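Side-chain contacts in RagB/SusD domain protein (Flavobacterium johnsoniae, PDB 5J5U), which probably binds chitin or chitin fragments at the outer membrane, as a SusD-like lipoprotein of a chitin-utilisation system: residues Y249-D254 with Y324-T329; E373-A378 with Y411-I416. All coordinates share one frame; numbering follows the deposited sequence.

Contact 1: Y249-D254 with Y324-T329; sequences YGFISD and YLKLRT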
loop_
_atom_site.group_PDB
_atom_site.type_symbol
_atom_site.label_atom_id
_atom_site.label_comp_id
_atom_site.label_asym_id
_atom_site.label_seq_id
_atom_site.Cartn_x
_atom_site.Cartn_y
_atom_site.Cartn_z
ATOM N N TYR A 249 -10.454 -9.830 7.560
ATOM C CA TYR A 249 -10.679 -9.921 8.996
ATOM C C TYR A 249 -11.101 -8.551 9.549
ATOM O O TYR A 249 -12.034 -8.455 10.350
ATOM C CB TYR A 249 -9.429 -10.426 9.714
ATOM C CG TYR A 249 -9.494 -10.267 11.213
ATOM C CD1 TYR A 249 -10.245 -11.147 11.981
ATOM C CD2 TYR A 249 -8.806 -9.245 11.858
ATOM C CE1 TYR A 249 -10.314 -11.019 13.346
ATOM C CE2 TYR A 249 -8.874 -9.099 13.233
ATOM C CZ TYR A 249 -9.631 -9.999 13.969
ATOM O OH TYR A 249 -9.712 -9.886 15.332
ATOM N N GLY A 250 -10.411 -7.493 9.131
ATOM C CA GLY A 250 -10.819 -6.159 9.559
ATOM C C GLY A 250 -12.222 -5.790 9.061
ATOM O O GLY A 250 -13.052 -5.320 9.822
ATOM N N PHE A 251 -12.472 -6.007 7.772
ATOM C CA PHE A 251 -13.795 -5.792 7.178
ATOM C C PHE A 251 -14.923 -6.495 7.945
ATOM O O PHE A 251 -16.003 -5.932 8.113
ATOM C CB PHE A 251 -13.798 -6.261 5.720
ATOM C CG PHE A 251 -13.162 -5.281 4.764
ATOM C CD1 PHE A 251 -13.345 -3.912 4.926
ATOM C CD2 PHE A 251 -12.396 -5.726 3.700
ATOM C CE1 PHE A 251 -12.762 -3.008 4.037
ATOM C CE2 PHE A 251 -11.810 -4.828 2.794
ATOM C CZ PHE A 251 -11.994 -3.475 2.966
ATOM N N ILE A 252 -14.647 -7.704 8.434
ATOM C CA ILE A 252 -15.630 -8.543 9.138
ATOM C C ILE A 252 -15.764 -8.130 10.610
ATOM O O ILE A 252 -16.855 -8.157 11.161
ATOM C CB ILE A 252 -15.270 -10.043 9.016
ATOM C CG1 ILE A 252 -15.426 -10.490 7.563
ATOM C CG2 ILE A 252 -16.181 -10.916 9.866
ATOM C CD1 ILE A 252 -14.742 -11.808 7.222
ATOM N N SER A 253 -14.677 -7.696 11.237
ATOM C CA SER A 253 -14.775 -7.222 12.619
ATOM C C SER A 253 -15.420 -5.828 12.701
ATOM O O SER A 253 -15.857 -5.414 13.763
ATOM C CB SER A 253 -13.408 -7.208 13.275
ATOM O OG SER A 253 -12.700 -8.358 12.874
ATOM N N ASP A 254 -15.471 -5.113 11.587
ATOM C CA ASP A 254 -16.254 -3.879 11.509
ATOM C C ASP A 254 -17.725 -4.177 11.196
ATOM O O ASP A 254 -18.511 -3.258 10.904
ATOM C CB ASP A 254 -15.689 -2.930 10.456
ATOM C CG ASP A 254 -14.387 -2.293 10.892
ATOM O OD1 ASP A 254 -14.083 -2.280 12.104
ATOM O OD2 ASP A 254 -13.668 -1.779 10.015
ATOM N N TYR A 324 -17.171 -10.331 -2.464
ATOM C CA TYR A 324 -16.000 -11.151 -2.792
ATOM C C TYR A 324 -14.698 -10.450 -2.351
ATOM O O TYR A 324 -13.645 -11.090 -2.171
ATOM C CB TYR A 324 -15.978 -11.489 -4.300
ATOM C CG TYR A 324 -16.296 -10.327 -5.247
ATOM C CD1 TYR A 324 -17.579 -10.150 -5.763
ATOM C CD2 TYR A 324 -15.311 -9.432 -5.645
ATOM C CE1 TYR A 324 -17.873 -9.108 -6.626
ATOM C CE2 TYR A 324 -15.595 -8.378 -6.522
ATOM C CZ TYR A 324 -16.877 -8.228 -7.003
ATOM O OH TYR A 324 -17.166 -7.191 -7.853
ATOM N N LEU A 325 -14.785 -9.134 -2.158
ATOM C CA LEU A 325 -13.644 -8.356 -1.672
ATOM C C LEU A 325 -13.414 -8.520 -0.165
ATOM O O LEU A 325 -12.390 -8.099 0.342
ATOM C CB LEU A 325 -13.828 -6.877 -2.005
ATOM C CG LEU A 325 -14.035 -6.549 -3.475
ATOM C CD1 LEU A 325 -14.523 -5.102 -3.667
ATOM C CD2 LEU A 325 -12.745 -6.806 -4.221
ATOM N N LYS A 326 -14.363 -9.117 0.553
ATOM C CA LYS A 326 -14.286 -9.094 2.014
ATOM C C LYS A 326 -14.227 -10.469 2.659
ATOM O O LYS A 326 -14.498 -10.616 3.865
ATOM C CB LYS A 326 -15.470 -8.309 2.587
ATOM C CG LYS A 326 -15.465 -6.870 2.151
ATOM C CD LYS A 326 -16.559 -6.092 2.837
ATOM C CE LYS A 326 -17.925 -6.648 2.493
ATOM N NZ LYS A 326 -18.982 -5.777 3.069
ATOM N N LEU A 327 -13.839 -11.459 1.856
ATOM C CA LEU A 327 -13.841 -12.856 2.296
ATOM C C LEU A 327 -12.498 -13.285 2.843
ATOM O O LEU A 327 -11.451 -12.821 2.393
ATOM C CB LEU A 327 -14.215 -13.784 1.135
ATOM C CG LEU A 327 -15.621 -13.624 0.575
ATOM C CD1 LEU A 327 -15.778 -14.422 -0.735
ATOM C CD2 LEU A 327 -16.606 -14.057 1.633
ATOM N N ARG A 328 -12.536 -14.236 3.758
ATOM C CA ARG A 328 -11.328 -14.825 4.297
ATOM C C ARG A 328 -10.481 -15.419 3.168
ATOM O O ARG A 328 -9.256 -15.427 3.256
ATOM C CB ARG A 328 -11.704 -15.871 5.352
ATOM C CG ARG A 328 -10.799 -17.073 5.431
ATOM C CD ARG A 328 -11.222 -18.061 6.536
ATOM N NE ARG A 328 -10.215 -19.115 6.701
ATOM C CZ ARG A 328 -10.232 -20.287 6.062
ATOM N NH1 ARG A 328 -11.232 -20.593 5.240
ATOM N NH2 ARG A 328 -9.260 -21.173 6.264
ATOM N N THR A 329 -11.126 -15.808 2.070
ATOM C CA THR A 329 -10.434 -16.344 0.887
ATOM C C THR A 329 -10.090 -15.278 -0.170
ATOM O O THR A 329 -9.639 -15.607 -1.268
ATOM C CB THR A 329 -11.275 -17.406 0.177
ATOM O OG1 THR A 329 -12.407 -16.754 -0.408
ATOM C CG2 THR A 329 -11.761 -18.462 1.154
#
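With CG beside the backbone N and anti to the carbonyl carbon in both (chi1 -79° and -62°), the F251 ring and the K326 chain come together across the contact. The contact lays the C-terminal end of helix 246-253, in this SusD-like fold, against the loop between strands 320-321 and 332-335. K326 brings its methylene chain, not its charge: CG lies 3.6 Å from CD2 of F251, CD packs near the ring carbon CG and the CB methylene of F251, and the two side chains cross at about a right angle. The carbonyl O of L325 stands near the same ring, 4.1 Å from F251 CD2. A bend at chi3 takes the lysine onward, and NZ makes a weak hydrogen bond to H256. I321 touches both F251 and K326, and L39 of helix 31-45 also touches F251. Were F251 an alanine, the K326 methylenes would probably lose the ring they lie against, and the chain would be freer to shift. Within the helix, S253 N and OG both reach back to the carbonyl O of Y249, from opposite faces of its plane, OG at 2.6 Å. I252, more exposed, sets its CD1 3.6 Å from the carbonyl O of K326.

Contact 2: E373-A378 with Y411-I416; sequences EVYGAA and YLFNSI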
loop_
_atom_site.group_PDB
_atom_site.type_symbol
_atom_site.label_atom_id
_atom_site.label_comp_id
_atom_site.label_asym_id
_atom_site.label_seq_id
_atom_site.Cartn_x
_atom_site.Cartn_y
_atom_site.Cartn_z
ATOM N N GLU A 373 -10.013 -8.615 -11.293
ATOM C CA GLU A 373 -10.640 -9.873 -11.669
ATOM C C GLU A 373 -10.279 -10.991 -10.696
ATOM O O GLU A 373 -11.111 -11.825 -10.345
ATOM C CB GLU A 373 -10.233 -10.252 -13.087
ATOM C CG GLU A 373 -10.744 -9.279 -14.146
ATOM C CD GLU A 373 -10.270 -9.639 -15.538
ATOM O OE1 GLU A 373 -9.764 -10.769 -15.730
ATOM O OE2 GLU A 373 -10.374 -8.782 -16.436
ATOM N N VAL A 374 -9.047 -10.968 -10.206
ATOM C CA VAL A 374 -8.584 -12.039 -9.339
ATOM C C VAL A 374 -9.364 -12.044 -8.025
ATOM O O VAL A 374 -9.378 -13.044 -7.323
ATOM C CB VAL A 374 -7.071 -11.926 -9.071
ATOM C CG1 VAL A 374 -6.752 -10.678 -8.269
ATOM C CG2 VAL A 374 -6.558 -13.177 -8.378
ATOM N N TYR A 375 -10.053 -10.940 -7.731
ATOM C CA TYR A 375 -10.884 -10.826 -6.531
ATOM C C TYR A 375 -12.231 -11.510 -6.730
ATOM O O TYR A 375 -13.029 -11.587 -5.802
ATOM C CB TYR A 375 -11.120 -9.357 -6.157
ATOM C CG TYR A 375 -9.882 -8.624 -5.731
ATOM C CD1 TYR A 375 -8.991 -9.193 -4.841
ATOM C CD2 TYR A 375 -9.591 -7.366 -6.240
ATOM C CE1 TYR A 375 -7.842 -8.524 -4.449
ATOM C CE2 TYR A 375 -8.445 -6.689 -5.855
ATOM C CZ TYR A 375 -7.573 -7.279 -4.960
ATOM O OH TYR A 375 -6.428 -6.621 -4.571
ATOM N N GLY A 376 -12.493 -11.968 -7.948
ATOM C CA GLY A 376 -13.770 -12.578 -8.253
ATOM C C GLY A 376 -14.738 -11.607 -8.907
ATOM O O GLY A 376 -15.929 -11.902 -9.028
ATOM N N ALA A 377 -14.233 -10.455 -9.342
ATOM C CA ALA A 377 -15.081 -9.477 -10.028
ATOM C C ALA A 377 -15.289 -9.846 -11.501
ATOM O O ALA A 377 -14.391 -10.366 -12.167
ATOM C CB ALA A 377 -14.492 -8.079 -9.911
ATOM N N ALA A 378 -16.487 -9.576 -11.998
ATOM C CA ALA A 378 -16.797 -9.821 -13.394
ATOM C C ALA A 378 -15.888 -8.964 -14.242
ATOM O O ALA A 378 -15.887 -7.741 -14.097
ATOM C CB ALA A 378 -18.249 -9.517 -13.681
ATOM N N TYR A 411 -3.862 1.352 -5.464
ATOM C CA TYR A 411 -3.457 0.957 -4.118
ATOM C C TYR A 411 -4.609 0.694 -3.182
ATOM O O TYR A 411 -4.404 0.589 -1.971
ATOM C CB TYR A 411 -2.578 2.027 -3.483
ATOM C CG TYR A 411 -1.177 2.109 -4.032
ATOM C CD1 TYR A 411 -0.422 0.962 -4.271
ATOM C CD2 TYR A 411 -0.620 3.330 -4.336
ATOM C CE1 TYR A 411 0.868 1.044 -4.790
ATOM C CE2 TYR A 411 0.661 3.429 -4.833
ATOM C CZ TYR A 411 1.402 2.293 -5.065
ATOM O OH TYR A 411 2.681 2.428 -5.570
ATOM N N LEU A 412 -5.822 0.603 -3.717
ATOM C CA LEU A 412 -6.972 0.248 -2.889
ATOM C C LEU A 412 -6.745 -1.134 -2.281
ATOM O O LEU A 412 -6.175 -1.998 -2.943
ATOM C CB LEU A 412 -8.259 0.292 -3.709
ATOM C CG LEU A 412 -9.558 0.244 -2.914
ATOM C CD1 LEU A 412 -9.616 1.443 -2.000
ATOM C CD2 LEU A 412 -10.794 0.194 -3.869
ATOM N N PHE A 413 -7.141 -1.313 -1.017
ATOM C CA PHE A 413 -6.852 -2.517 -0.225
ATOM C C PHE A 413 -5.368 -2.659 0.158
ATOM O O PHE A 413 -5.012 -3.555 0.925
ATOM C CB PHE A 413 -7.319 -3.788 -0.954
ATOM C CG PHE A 413 -8.727 -3.694 -1.467
ATOM C CD1 PHE A 413 -9.743 -3.241 -0.646
ATOM C CD2 PHE A 413 -9.024 -4.001 -2.792
ATOM C CE1 PHE A 413 -11.038 -3.126 -1.121
ATOM C CE2 PHE A 413 -10.312 -3.894 -3.270
ATOM C CZ PHE A 413 -11.322 -3.465 -2.437
ATOM N N ASN A 414 -4.523 -1.765 -0.354
ATOM C CA ASN A 414 -3.138 -1.622 0.106
ATOM C C ASN A 414 -2.914 -0.162 0.496
ATOM O O ASN A 414 -2.147 0.559 -0.141
ATOM C CB ASN A 414 -2.119 -2.045 -0.963
ATOM C CG ASN A 414 -0.742 -2.322 -0.366
ATOM O OD1 ASN A 414 -0.473 -1.980 0.793
ATOM N ND2 ASN A 414 0.143 -2.904 -1.161
ATOM N N SER A 415 -3.636 0.263 1.526
ATOM C CA SER A 415 -3.743 1.668 1.854
ATOM C C SER A 415 -2.456 2.277 2.388
ATOM O O SER A 415 -2.303 3.499 2.332
ATOM C CB SER A 415 -4.873 1.900 2.862
ATOM O OG SER A 415 -6.119 1.601 2.270
ATOM N N ILE A 416 -1.552 1.452 2.910
ATOM C CA ILE A 416 -0.268 1.951 3.375
ATOM C C ILE A 416 0.465 2.655 2.213
ATOM O O ILE A 416 0.994 3.764 2.387
ATOM C CB ILE A 416 0.594 0.824 3.958
ATOM C CG1 ILE A 416 0.006 0.331 5.274
ATOM C CG2 ILE A 416 2.050 1.290 4.194
ATOM C CD1 ILE A 416 0.791 -0.835 5.884
#
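Y375 closes a 3-10 segment and F413 sits in a type II beta turn from Y411 to N414, their CA atoms 11.2 Å apart, so that the backbones stay well separated and the two rings span the distance. The rings form a T-shaped pair: the edge of F413 is directed at the face of Y375, with centroids 5.7 Å apart and planes at 85°. F413 holds CG beside its backbone N, anti to the carbonyl carbon (chi1 -49°), as Y375 does. The contact falls toward the hydroxyl end of the tyrosine. F413 CD2 lies 4.1 Å from Y375 CE2, and Y375 OH and CZ are about as near to that same carbon, while the two side chains slide past each other in opposite directions. F413 is the third residue of the turn, where a type II turn has a positive phi (70°), and N414 N closes the turn on Y411 O at 2.9 Å. The preceding L412 lies against one face of the phenyl ring, its CG 3.9 Å above the plane over the centre. L279 and Y49 touch F413 from other parts of the chain, and N38 of helix 31-45 takes hold of the turn by bonds to F413 O and S415 N. Both rings are buried, and their attraction is that of a weakly positive C-H edge for a pi face: a mostly apolar contact, made by ring packing with no hydrogen bond between the two segments, joins the loop after helix 357-371 to the turn leading into helix 415-425.

In the fold
Contact 1 and contact 2 lie on the same side of the chain's centre, their own centres about 12 Å apart, and follow one another in sequence. They touch through segment 324-329. L325 joins both: its CD2 packs 3.6 Å from CB of Y375 and its CD1 3.8 Å from CZ of F413, so that one leucine meets both members of the aromatic pair. Y324 packs against the segment just after Y375, with its OH 3.5 Å from CB of A377; the same hydroxyl hydrogen-bonds to M278 O. Helix 276-279 therefore borders both contacts, since its L279 touches F413. Helix 31-45 does so too, through L39 at F251 and N38 at the 411-414 turn.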